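Local coordinates for protein lantibiotic dehydratase (Microbispora corallina, PDB 5EHK) that probably dehydrates serine and threonine residues of the precursor peptide in NAI-107 lantibiotic biosynthesis, in a tRNA-dependent reaction, at residues 91-96 / 344-349; 168-173 / 335-340; 408-413 / 618-623; 415-420 / 433-438. One frame throughout, in Å; residues are numbered along the deposited sequence.

Contact 1 of 4, residues 91-96 / 344-349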
# COMPACT_ATOMS: atom_id res chain seq x y z
N LEU A 91 -9.55 -40.20 32.11
CA LEU A 91 -8.30 -39.54 31.73
C LEU A 91 -7.32 -40.45 31.02
O LEU A 91 -6.61 -40.01 30.13
CB LEU A 91 -7.59 -38.91 32.93
CG LEU A 91 -6.14 -38.44 32.71
CD1 LEU A 91 -6.06 -37.32 31.69
CD2 LEU A 91 -5.50 -37.99 34.01
N MET A 92 -7.24 -41.71 31.44
CA MET A 92 -6.33 -42.62 30.76
C MET A 92 -6.92 -42.98 29.43
O MET A 92 -6.19 -43.24 28.48
CB MET A 92 -6.00 -43.87 31.59
CG MET A 92 -4.94 -43.67 32.67
SD MET A 92 -3.36 -42.93 32.15
CE MET A 92 -3.62 -41.19 32.55
N GLU A 93 -8.25 -43.00 29.37
CA GLU A 93 -8.97 -43.29 28.12
C GLU A 93 -8.85 -42.11 27.15
O GLU A 93 -8.68 -42.29 25.94
CB GLU A 93 -10.44 -43.59 28.39
CG GLU A 93 -11.18 -44.15 27.18
CD GLU A 93 -12.64 -44.48 27.46
OE1 GLU A 93 -12.99 -44.76 28.62
OE2 GLU A 93 -13.45 -44.47 26.51
N ALA A 94 -8.96 -40.91 27.70
CA ALA A 94 -8.80 -39.70 26.91
C ALA A 94 -7.40 -39.62 26.32
O ALA A 94 -7.24 -39.27 25.15
CB ALA A 94 -9.11 -38.46 27.76
N VAL A 95 -6.39 -39.94 27.11
CA VAL A 95 -5.01 -39.84 26.65
C VAL A 95 -4.67 -40.94 25.64
O VAL A 95 -3.87 -40.74 24.74
CB VAL A 95 -3.99 -39.75 27.83
CG1 VAL A 95 -2.55 -39.77 27.31
CG2 VAL A 95 -4.21 -38.49 28.62
N GLU A 96 -5.31 -42.10 25.77
CA GLU A 96 -5.17 -43.18 24.79
C GLU A 96 -5.72 -42.77 23.41
O GLU A 96 -5.32 -43.30 22.37
CB GLU A 96 -5.90 -44.45 25.26
CG GLU A 96 -4.98 -45.63 25.54
CD GLU A 96 -5.30 -46.34 26.86
OE1 GLU A 96 -6.50 -46.48 27.21
OE2 GLU A 96 -4.34 -46.74 27.54
N GLN A 344 -14.56 -46.23 31.11
CA GLN A 344 -14.94 -47.64 31.16
C GLN A 344 -14.76 -48.43 29.86
O GLN A 344 -14.79 -49.66 29.87
CB GLN A 344 -16.39 -47.76 31.61
CG GLN A 344 -16.76 -46.84 32.76
CD GLN A 344 -16.90 -47.58 34.07
OE1 GLN A 344 -17.92 -47.46 34.75
NE2 GLN A 344 -15.88 -48.36 34.43
N GLY A 345 -14.64 -47.75 28.74
CA GLY A 345 -14.51 -48.45 27.47
C GLY A 345 -13.10 -48.55 26.93
O GLY A 345 -12.93 -48.65 25.71
N ARG A 346 -12.10 -48.53 27.80
CA ARG A 346 -10.72 -48.62 27.34
C ARG A 346 -10.44 -49.91 26.58
O ARG A 346 -9.52 -49.97 25.77
CB ARG A 346 -9.71 -48.47 28.49
CG ARG A 346 -9.67 -47.09 29.10
CD ARG A 346 -8.70 -47.06 30.27
NE ARG A 346 -7.31 -47.14 29.84
CZ ARG A 346 -6.27 -47.11 30.68
NH1 ARG A 346 -6.46 -47.02 31.98
NH2 ARG A 346 -5.03 -47.19 30.21
N ARG A 347 -11.24 -50.95 26.80
CA ARG A 347 -10.98 -52.19 26.11
C ARG A 347 -11.64 -52.15 24.75
O ARG A 347 -11.02 -52.52 23.75
CB ARG A 347 -11.43 -53.41 26.91
CG ARG A 347 -11.08 -54.73 26.23
CD ARG A 347 -11.45 -55.95 27.06
NE ARG A 347 -12.88 -56.02 27.33
CZ ARG A 347 -13.77 -56.51 26.47
NH1 ARG A 347 -13.38 -56.97 25.29
NH2 ARG A 347 -15.06 -56.53 26.80
N GLU A 348 -12.88 -51.67 24.70
CA GLU A 348 -13.59 -51.47 23.43
C GLU A 348 -12.87 -50.52 22.46
O GLU A 348 -12.92 -50.71 21.24
CB GLU A 348 -15.02 -50.96 23.68
CG GLU A 348 -15.99 -52.02 24.13
CD GLU A 348 -15.89 -52.32 25.62
OE1 GLU A 348 -15.07 -51.67 26.31
OE2 GLU A 348 -16.65 -53.21 26.09
N LEU A 349 -12.20 -49.50 23.01
CA LEU A 349 -11.49 -48.50 22.22
C LEU A 349 -10.25 -49.08 21.53
O LEU A 349 -10.03 -48.84 20.34
CB LEU A 349 -11.11 -47.30 23.10
CG LEU A 349 -10.37 -46.12 22.45
CD1 LEU A 349 -11.09 -45.66 21.20
CD2 LEU A 349 -10.25 -44.99 23.44
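Arg346 lays one face of its guanidinium against Met92 CB, which stands 3.2 Å above the plane, toward the rim. The two side chains run the same way, side by side. At the edge of the guanidinium waits Glu96, from the next turn of helix 92-98, crossing Arg346 at about a right angle. The grip is side-on and two-pronged: Arg346 NE gives its hydrogen to Glu96 OE1 at 2.8 Å (150°), and Arg346 NH2 gives one to Glu96 OE2 at 2.8 Å (157°). Each carboxylate oxygen uses its syn lone pair and lies close to the guanidinium plane, although the two planes are tilted by 32°. A bend at chi3 turns the arginine into this position.

Glu93 passes Arg346 in the opposite direction, its CB 3.7 Å from Arg346 CG. With CG anti to the backbone N and the chain extended beyond, its carboxylate reaches the start of helix 346-359. There Glu93 OE1 takes a weak bond from Gly345 N, the N-cap residue, at 3.4 Å, and a weak one from Gly343 N. The other oxygen, OE2, is hydrogen-bonded to Tyr337 OH. Leu349 CD2 packs on Glu93 CG at 3.9 Å, while Leu145 touches Glu93 from a loop.

The two glutamates thus hold helix 346-359 differently. Glu96 probably offsets the charge of a partly exposed arginine through a paired salt bridge, whereas the buried Glu93 carboxylate is met by N-H groups and a hydroxyl at a helix N-terminus, where the local dipole would tend to favour its charged form.

Contact 2 of 4, residues 168-173 / 335-340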
# COMPACT_ATOMS: atom_id res chain seq x y z
N THR A 168 -20.59 -40.99 24.39
CA THR A 168 -19.68 -40.76 23.29
C THR A 168 -20.38 -41.06 21.97
O THR A 168 -21.26 -41.91 21.93
CB THR A 168 -18.43 -41.65 23.46
OG1 THR A 168 -17.51 -41.00 24.34
CG2 THR A 168 -17.73 -41.84 22.17
N ARG A 169 -20.06 -40.31 20.92
CA ARG A 169 -20.35 -40.78 19.56
C ARG A 169 -19.02 -40.90 18.83
O ARG A 169 -18.24 -39.95 18.84
CB ARG A 169 -21.21 -39.80 18.78
CG ARG A 169 -21.09 -40.07 17.30
CD ARG A 169 -22.13 -39.33 16.52
NE ARG A 169 -21.75 -37.93 16.48
CZ ARG A 169 -22.57 -36.94 16.13
NH1 ARG A 169 -23.84 -37.20 15.80
NH2 ARG A 169 -22.12 -35.70 16.13
N THR A 170 -18.78 -42.03 18.17
CA THR A 170 -17.51 -42.29 17.49
C THR A 170 -17.67 -42.54 15.99
O THR A 170 -18.51 -43.34 15.57
CB THR A 170 -16.76 -43.46 18.15
OG1 THR A 170 -16.63 -43.19 19.55
CG2 THR A 170 -15.37 -43.66 17.54
N ARG A 171 -16.86 -41.86 15.19
CA ARG A 171 -16.94 -41.96 13.75
C ARG A 171 -15.58 -42.11 13.10
O ARG A 171 -14.55 -41.80 13.70
CB ARG A 171 -17.67 -40.76 13.15
CG ARG A 171 -19.17 -40.77 13.37
CD ARG A 171 -19.79 -39.43 13.06
NE ARG A 171 -21.24 -39.51 13.04
CZ ARG A 171 -22.05 -38.46 12.87
NH1 ARG A 171 -21.53 -37.25 12.71
NH2 ARG A 171 -23.37 -38.63 12.85
N ALA A 172 -15.60 -42.60 11.88
CA ALA A 172 -14.40 -42.78 11.10
C ALA A 172 -13.83 -41.43 10.74
O ALA A 172 -14.57 -40.53 10.38
CB ALA A 172 -14.73 -43.57 9.84
N ASP A 173 -12.52 -41.28 10.87
CA ASP A 173 -11.82 -40.08 10.41
C ASP A 173 -11.89 -40.01 8.90
O ASP A 173 -11.65 -41.02 8.23
CB ASP A 173 -10.37 -40.11 10.90
CG ASP A 173 -9.46 -39.15 10.16
OD1 ASP A 173 -9.49 -37.93 10.45
OD2 ASP A 173 -8.66 -39.62 9.32
N HIS A 335 -20.50 -48.38 17.60
CA HIS A 335 -21.70 -48.32 18.41
C HIS A 335 -21.44 -49.00 19.74
O HIS A 335 -21.91 -48.53 20.79
CB HIS A 335 -22.86 -48.99 17.68
CG HIS A 335 -23.32 -48.21 16.49
ND1 HIS A 335 -22.67 -48.26 15.27
CD2 HIS A 335 -24.36 -47.35 16.33
CE1 HIS A 335 -23.30 -47.47 14.42
NE2 HIS A 335 -24.32 -46.91 15.03
N ALA A 336 -20.67 -50.08 19.69
CA ALA A 336 -20.30 -50.84 20.87
C ALA A 336 -19.63 -49.92 21.88
O ALA A 336 -20.04 -49.84 23.04
CB ALA A 336 -19.35 -51.94 20.49
N TYR A 337 -18.63 -49.19 21.40
CA TYR A 337 -17.89 -48.28 22.26
C TYR A 337 -18.74 -47.07 22.68
O TYR A 337 -18.51 -46.46 23.73
CB TYR A 337 -16.57 -47.86 21.61
CG TYR A 337 -15.93 -46.68 22.28
CD1 TYR A 337 -15.38 -46.79 23.55
CD2 TYR A 337 -15.90 -45.45 21.65
CE1 TYR A 337 -14.82 -45.69 24.16
CE2 TYR A 337 -15.33 -44.35 22.26
CZ TYR A 337 -14.80 -44.47 23.51
OH TYR A 337 -14.25 -43.35 24.08
N ASP A 338 -19.76 -46.76 21.89
CA ASP A 338 -20.65 -45.66 22.24
C ASP A 338 -21.68 -46.09 23.28
O ASP A 338 -22.43 -45.25 23.80
CB ASP A 338 -21.36 -45.06 21.01
CG ASP A 338 -20.44 -44.21 20.15
OD1 ASP A 338 -19.34 -43.85 20.63
OD2 ASP A 338 -20.84 -43.88 19.01
N ARG A 339 -21.73 -47.39 23.56
CA ARG A 339 -22.60 -47.92 24.60
C ARG A 339 -21.92 -47.77 25.94
O ARG A 339 -22.56 -47.57 26.98
CB ARG A 339 -22.99 -49.38 24.34
CG ARG A 339 -24.04 -49.52 23.25
CD ARG A 339 -24.39 -50.95 22.89
NE ARG A 339 -25.33 -50.95 21.77
CZ ARG A 339 -25.03 -51.28 20.52
NH1 ARG A 339 -23.80 -51.68 20.20
NH2 ARG A 339 -25.96 -51.22 19.57
N THR A 340 -20.59 -47.78 25.88
CA THR A 340 -19.73 -47.72 27.05
C THR A 340 -19.77 -46.36 27.75
O THR A 340 -20.15 -45.35 27.16
CB THR A 340 -18.30 -48.07 26.61
OG1 THR A 340 -17.79 -49.14 27.41
CG2 THR A 340 -17.38 -46.87 26.72
O HOH W 1 -20.12 -44.03 25.07
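Tyr337, near the end of helix 318-339, has CG anti to the backbone N, which carries its ring across strand 167-172. Thr170 OG1 comes up to the ring edge in plane, 3.2 Å from Tyr337 CD2, and Thr168 CG2 lies 3.5 Å from Tyr337 CE2. The phenol tip goes on to Glu93, to which it is hydrogen-bonded.

Asp338 follows and makes the polar link. Its carboxylate seizes one residue twice: Thr170 N donates to Asp338 OD2 at 2.9 Å (151°), and Thr170 OG1 donates to Asp338 OD1 at 3.0 Å. Both oxygens use syn lone pairs, so two bonds, one to each oxygen, restrain the rotation of the carboxylate. Thr168 CG2 also touches Asp338 OD1.

At Thr340 the helix is over, and one water ties its end to the strand: it accepts from Thr168 N and donates to Tyr337 O and Thr340 O.

Arg169 and Arg171 pair through their backbones with strand 366-379, so the aspartate serves the N-H of the intervening residue. The axes lie 7.3 Å apart at 162°: the last turn of helix 318-339 runs nearly antiparallel to strand 167-172 in the N-terminal dehydratase region, its Asp338 bonded to both main chain and side chain of Thr170.

Contact 3 of 4, residues 408-413 / 618-623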
# COMPACT_ATOMS: atom_id res chain seq x y z
N ARG A 408 -12.39 -4.67 -2.64
CA ARG A 408 -11.66 -4.32 -3.85
C ARG A 408 -12.16 -5.13 -5.06
O ARG A 408 -12.18 -4.63 -6.18
CB ARG A 408 -10.15 -4.48 -3.66
CG ARG A 408 -9.54 -3.53 -2.61
CD ARG A 408 -8.08 -3.92 -2.30
NE ARG A 408 -7.28 -3.78 -3.53
CZ ARG A 408 -6.82 -2.61 -3.98
NH1 ARG A 408 -7.01 -1.50 -3.27
NH2 ARG A 408 -6.15 -2.56 -5.12
N TYR A 409 -12.55 -6.38 -4.84
CA TYR A 409 -13.10 -7.23 -5.90
C TYR A 409 -14.38 -6.63 -6.49
O TYR A 409 -14.56 -6.56 -7.71
CB TYR A 409 -13.42 -8.59 -5.30
CG TYR A 409 -13.46 -9.73 -6.28
CD1 TYR A 409 -12.31 -10.19 -6.88
CD2 TYR A 409 -14.65 -10.38 -6.56
CE1 TYR A 409 -12.34 -11.26 -7.74
CE2 TYR A 409 -14.69 -11.45 -7.40
CZ TYR A 409 -13.53 -11.89 -8.00
OH TYR A 409 -13.56 -12.96 -8.88
N HIS A 410 -15.27 -6.18 -5.62
CA HIS A 410 -16.48 -5.50 -6.03
C HIS A 410 -16.18 -4.27 -6.90
O HIS A 410 -16.83 -4.05 -7.92
CB HIS A 410 -17.27 -5.11 -4.78
CG HIS A 410 -18.43 -4.22 -5.07
ND1 HIS A 410 -18.64 -3.04 -4.39
CD2 HIS A 410 -19.45 -4.34 -5.95
CE1 HIS A 410 -19.74 -2.46 -4.86
NE2 HIS A 410 -20.24 -3.23 -5.81
N GLU A 411 -15.17 -3.49 -6.51
CA GLU A 411 -14.79 -2.32 -7.30
C GLU A 411 -14.27 -2.78 -8.65
O GLU A 411 -14.58 -2.19 -9.68
CB GLU A 411 -13.70 -1.49 -6.62
CG GLU A 411 -14.12 -0.68 -5.40
CD GLU A 411 -12.91 -0.01 -4.73
OE1 GLU A 411 -12.22 0.78 -5.41
OE2 GLU A 411 -12.63 -0.31 -3.53
N ALA A 412 -13.43 -3.81 -8.63
CA ALA A 412 -12.85 -4.33 -9.85
C ALA A 412 -13.98 -4.76 -10.79
O ALA A 412 -13.98 -4.39 -11.98
CB ALA A 412 -11.93 -5.49 -9.52
N PHE A 413 -14.95 -5.49 -10.22
CA PHE A 413 -16.10 -6.01 -10.94
C PHE A 413 -16.86 -4.85 -11.62
O PHE A 413 -17.13 -4.88 -12.82
CB PHE A 413 -17.00 -6.80 -9.98
CG PHE A 413 -18.05 -7.62 -10.67
CD1 PHE A 413 -17.91 -8.98 -10.77
CD2 PHE A 413 -19.17 -7.02 -11.23
CE1 PHE A 413 -18.90 -9.75 -11.41
CE2 PHE A 413 -20.16 -7.76 -11.88
CZ PHE A 413 -20.02 -9.13 -11.98
N GLU A 618 -23.26 -0.68 -4.33
CA GLU A 618 -23.00 -1.07 -2.95
C GLU A 618 -22.45 -2.49 -2.73
O GLU A 618 -21.55 -2.67 -1.91
CB GLU A 618 -24.29 -0.90 -2.15
CG GLU A 618 -24.47 -1.88 -0.99
CD GLU A 618 -25.77 -1.62 -0.23
OE1 GLU A 618 -25.75 -0.79 0.72
OE2 GLU A 618 -26.81 -2.24 -0.59
N ARG A 619 -22.94 -3.48 -3.48
CA ARG A 619 -22.63 -4.88 -3.20
C ARG A 619 -22.45 -5.71 -4.48
O ARG A 619 -22.93 -5.33 -5.55
CB ARG A 619 -23.74 -5.51 -2.35
CG ARG A 619 -25.13 -5.15 -2.87
CD ARG A 619 -26.26 -5.63 -2.00
NE ARG A 619 -26.92 -6.77 -2.61
CZ ARG A 619 -28.08 -6.71 -3.26
NH1 ARG A 619 -28.72 -5.56 -3.37
NH2 ARG A 619 -28.59 -7.81 -3.79
N LEU A 620 -21.76 -6.84 -4.35
CA LEU A 620 -21.82 -7.89 -5.34
C LEU A 620 -23.04 -8.68 -5.00
O LEU A 620 -23.52 -8.61 -3.88
CB LEU A 620 -20.61 -8.79 -5.20
CG LEU A 620 -19.31 -8.21 -5.74
CD1 LEU A 620 -18.14 -9.10 -5.32
CD2 LEU A 620 -19.44 -8.11 -7.24
N CYS A 621 -23.56 -9.47 -5.93
CA CYS A 621 -24.67 -10.37 -5.57
C CYS A 621 -24.80 -11.61 -6.42
O CYS A 621 -24.64 -11.56 -7.63
CB CYS A 621 -25.99 -9.64 -5.55
SG CYS A 621 -26.19 -8.69 -6.99
N LEU A 622 -25.11 -12.71 -5.74
CA LEU A 622 -25.27 -14.01 -6.37
C LEU A 622 -26.65 -14.13 -7.03
O LEU A 622 -27.65 -13.74 -6.44
CB LEU A 622 -25.15 -15.09 -5.30
CG LEU A 622 -25.02 -16.49 -5.83
CD1 LEU A 622 -23.79 -16.56 -6.73
CD2 LEU A 622 -24.86 -17.34 -4.63
N VAL A 623 -26.69 -14.64 -8.26
CA VAL A 623 -27.93 -14.71 -9.01
C VAL A 623 -28.12 -16.09 -9.58
O VAL A 623 -27.19 -16.63 -10.17
CB VAL A 623 -27.97 -13.67 -10.15
CG1 VAL A 623 -29.21 -13.84 -10.98
CG2 VAL A 623 -27.95 -12.30 -9.58
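Leu620 opens strand 620-624 of a mixed sheet, and helix 407-417 packs across it at 76°, the two axes 9.9 Å apart: a helix-on-sheet contact. From CB, with CG anti to the carbonyl carbon, the leucine heads in among His410, Tyr409 and Phe413 of the helix. Its CG sits 3.8 Å from His410 CB, the two side chains sliding past each other in opposite directions. One branch, Leu620 CD1, reaches the edge of the Tyr409 ring in plane, 3.9 Å from Tyr409 CD2. The other branch, Leu620 CD2, lies over a face of Phe413 as a CH-pi contact, 4.1 Å from the ring centroid and 26° off its normal. Val613, Ala615 and Leu655 add apolar neighbours from the sheet and from helix 647-656.

His410 lies over the turn that precedes the strand. Arg619 CA is above one face of its imidazole, toward the rim, and His410 CE1 comes to 3.4 Å from Glu618 C. The ring is tethered by a hydrogen bond from its NE2 to Asn616 O. The same asparagine holds the turn itself: Asn616 OD1 accepts from both Glu618 N and Arg619 N.

Contact 4 of 4, residues 415-420 / 433-438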
# COMPACT_ATOMS: atom_id res chain seq x y z
N GLU A 415 -15.76 -2.01 -12.42
CA GLU A 415 -14.90 -1.41 -13.41
C GLU A 415 -14.93 -2.20 -14.73
O GLU A 415 -15.02 -1.62 -15.82
CB GLU A 415 -13.47 -1.30 -12.85
CG GLU A 415 -12.38 -0.88 -13.83
CD GLU A 415 -12.23 0.64 -13.90
OE1 GLU A 415 -13.23 1.36 -13.65
OE2 GLU A 415 -11.10 1.12 -14.21
N ARG A 416 -14.90 -3.53 -14.64
CA ARG A 416 -14.86 -4.36 -15.84
C ARG A 416 -16.22 -4.67 -16.47
O ARG A 416 -16.34 -4.77 -17.68
CB ARG A 416 -14.13 -5.66 -15.57
CG ARG A 416 -14.32 -6.67 -16.65
CD ARG A 416 -13.26 -7.74 -16.56
NE ARG A 416 -13.32 -8.66 -17.69
CZ ARG A 416 -12.43 -9.62 -17.88
NH1 ARG A 416 -11.45 -9.77 -16.99
NH2 ARG A 416 -12.53 -10.45 -18.92
N TYR A 417 -17.25 -4.81 -15.65
CA TYR A 417 -18.50 -5.34 -16.16
C TYR A 417 -19.64 -4.38 -16.05
O TYR A 417 -20.67 -4.57 -16.71
CB TYR A 417 -18.85 -6.59 -15.40
CG TYR A 417 -17.85 -7.70 -15.53
CD1 TYR A 417 -17.72 -8.41 -16.72
CD2 TYR A 417 -17.07 -8.09 -14.45
CE1 TYR A 417 -16.85 -9.46 -16.83
CE2 TYR A 417 -16.19 -9.15 -14.57
CZ TYR A 417 -16.09 -9.82 -15.77
OH TYR A 417 -15.21 -10.87 -15.91
N GLY A 418 -19.50 -3.40 -15.17
CA GLY A 418 -20.59 -2.50 -14.89
C GLY A 418 -21.67 -3.14 -14.02
O GLY A 418 -21.51 -4.25 -13.50
N ALA A 419 -22.80 -2.45 -13.92
CA ALA A 419 -23.85 -2.84 -13.01
C ALA A 419 -25.06 -3.46 -13.71
O ALA A 419 -26.13 -3.58 -13.10
CB ALA A 419 -24.28 -1.64 -12.20
N ASP A 420 -24.93 -3.84 -14.98
CA ASP A 420 -26.05 -4.49 -15.67
C ASP A 420 -25.66 -5.79 -16.32
O ASP A 420 -26.16 -6.13 -17.38
CB ASP A 420 -26.66 -3.59 -16.73
CG ASP A 420 -27.20 -2.30 -16.15
OD1 ASP A 420 -28.28 -2.36 -15.53
OD2 ASP A 420 -26.55 -1.25 -16.34
N ARG A 433 -10.34 -15.80 -18.17
CA ARG A 433 -11.58 -15.26 -18.72
C ARG A 433 -12.22 -14.20 -17.85
O ARG A 433 -13.04 -13.39 -18.32
CB ARG A 433 -12.58 -16.37 -18.99
CG ARG A 433 -12.01 -17.53 -19.75
CD ARG A 433 -13.06 -18.58 -19.95
NE ARG A 433 -13.41 -18.77 -21.34
CZ ARG A 433 -13.21 -19.92 -21.98
NH1 ARG A 433 -12.66 -20.98 -21.35
NH2 ARG A 433 -13.57 -20.02 -23.26
N GLY A 434 -11.87 -14.21 -16.56
CA GLY A 434 -12.47 -13.29 -15.62
C GLY A 434 -11.52 -12.40 -14.85
O GLY A 434 -10.49 -11.95 -15.35
N LEU A 435 -11.94 -12.09 -13.62
CA LEU A 435 -11.18 -11.29 -12.68
C LEU A 435 -10.16 -12.19 -11.99
O LEU A 435 -9.10 -11.74 -11.56
CB LEU A 435 -12.14 -10.75 -11.63
CG LEU A 435 -12.50 -9.26 -11.52
CD1 LEU A 435 -12.62 -8.61 -12.86
CD2 LEU A 435 -13.80 -9.10 -10.74
N GLY A 436 -10.47 -13.48 -11.94
CA GLY A 436 -9.70 -14.40 -11.14
C GLY A 436 -10.21 -14.33 -9.71
O GLY A 436 -11.13 -13.57 -9.41
N PRO A 437 -9.62 -15.13 -8.81
CA PRO A 437 -10.02 -15.11 -7.40
C PRO A 437 -9.57 -13.81 -6.74
O PRO A 437 -8.60 -13.21 -7.18
CB PRO A 437 -9.25 -16.29 -6.83
CG PRO A 437 -8.07 -16.39 -7.67
CD PRO A 437 -8.50 -16.04 -9.05
N PRO A 438 -10.27 -13.38 -5.69
CA PRO A 438 -9.92 -12.12 -5.02
C PRO A 438 -8.61 -12.30 -4.25
O PRO A 438 -8.26 -13.43 -3.89
CB PRO A 438 -11.08 -11.91 -4.05
CG PRO A 438 -12.15 -12.80 -4.50
CD PRO A 438 -11.46 -13.98 -5.09
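Arg416 lies in the last turn of helix 407-417, and this contact packs that helix end against the irregular loop that follows strand 423-424. The arginine has CG anti to the backbone N (chi1 167°) and runs extended to NE, so that its guanidinium arrives at the backbone of the loop. There Arg416 NH1 makes a weak, strongly bent bond to Gly434 O at 2.9 Å (116°), while Arg416 NH2 stands 3.0 Å from Arg433 O. On the way, Arg416 CD touches Leu435 CD1 at 3.9 Å. Arg433 itself packs on Arg895 of the second subunit, so the loop reaches the dimer partner.

Tyr417 turns the other way at chi1 and lies beside its neighbour: Arg416 CG stands 3.5 Å above the centre of the phenol ring. Leu435 CD1 approaches that ring obliquely, 4.0 Å from Tyr417 CE2. Leu428 and the ring of Phe413 also meet the tyrosine. Gly418 is the first residue to leave helical angles, with a positive phi of 75°, and from there the chain turns away from the loop. The phenol tip stays behind at the loop: Tyr417 OH lies over the rim of the Arg416 guanidinium, 3.4 Å above its plane, and 3.7 Å from Gly434 CA.

In the fold
All four contacts lie within the N-terminal dehydratase region, in two pairs far apart. Contacts 1 and 2 are 12 Å apart between centres and use consecutive helices, 318-339 and 346-359; they meet through a probable Glu93-Tyr337 hydrogen bond, and contact 2 falls within the sequence span of contact 1. Contacts 3 and 4, 8 Å apart between centres, share helix 407-417 and are joined by a probable hydrogen bond from Tyr409 OH to Gly436 O, the short span of contact 4 lying within that of contact 3. The pairs follow in series, 46 to 55 Å apart between centres, so they mark two separate parts of the same region, the second nearer the chain's centre.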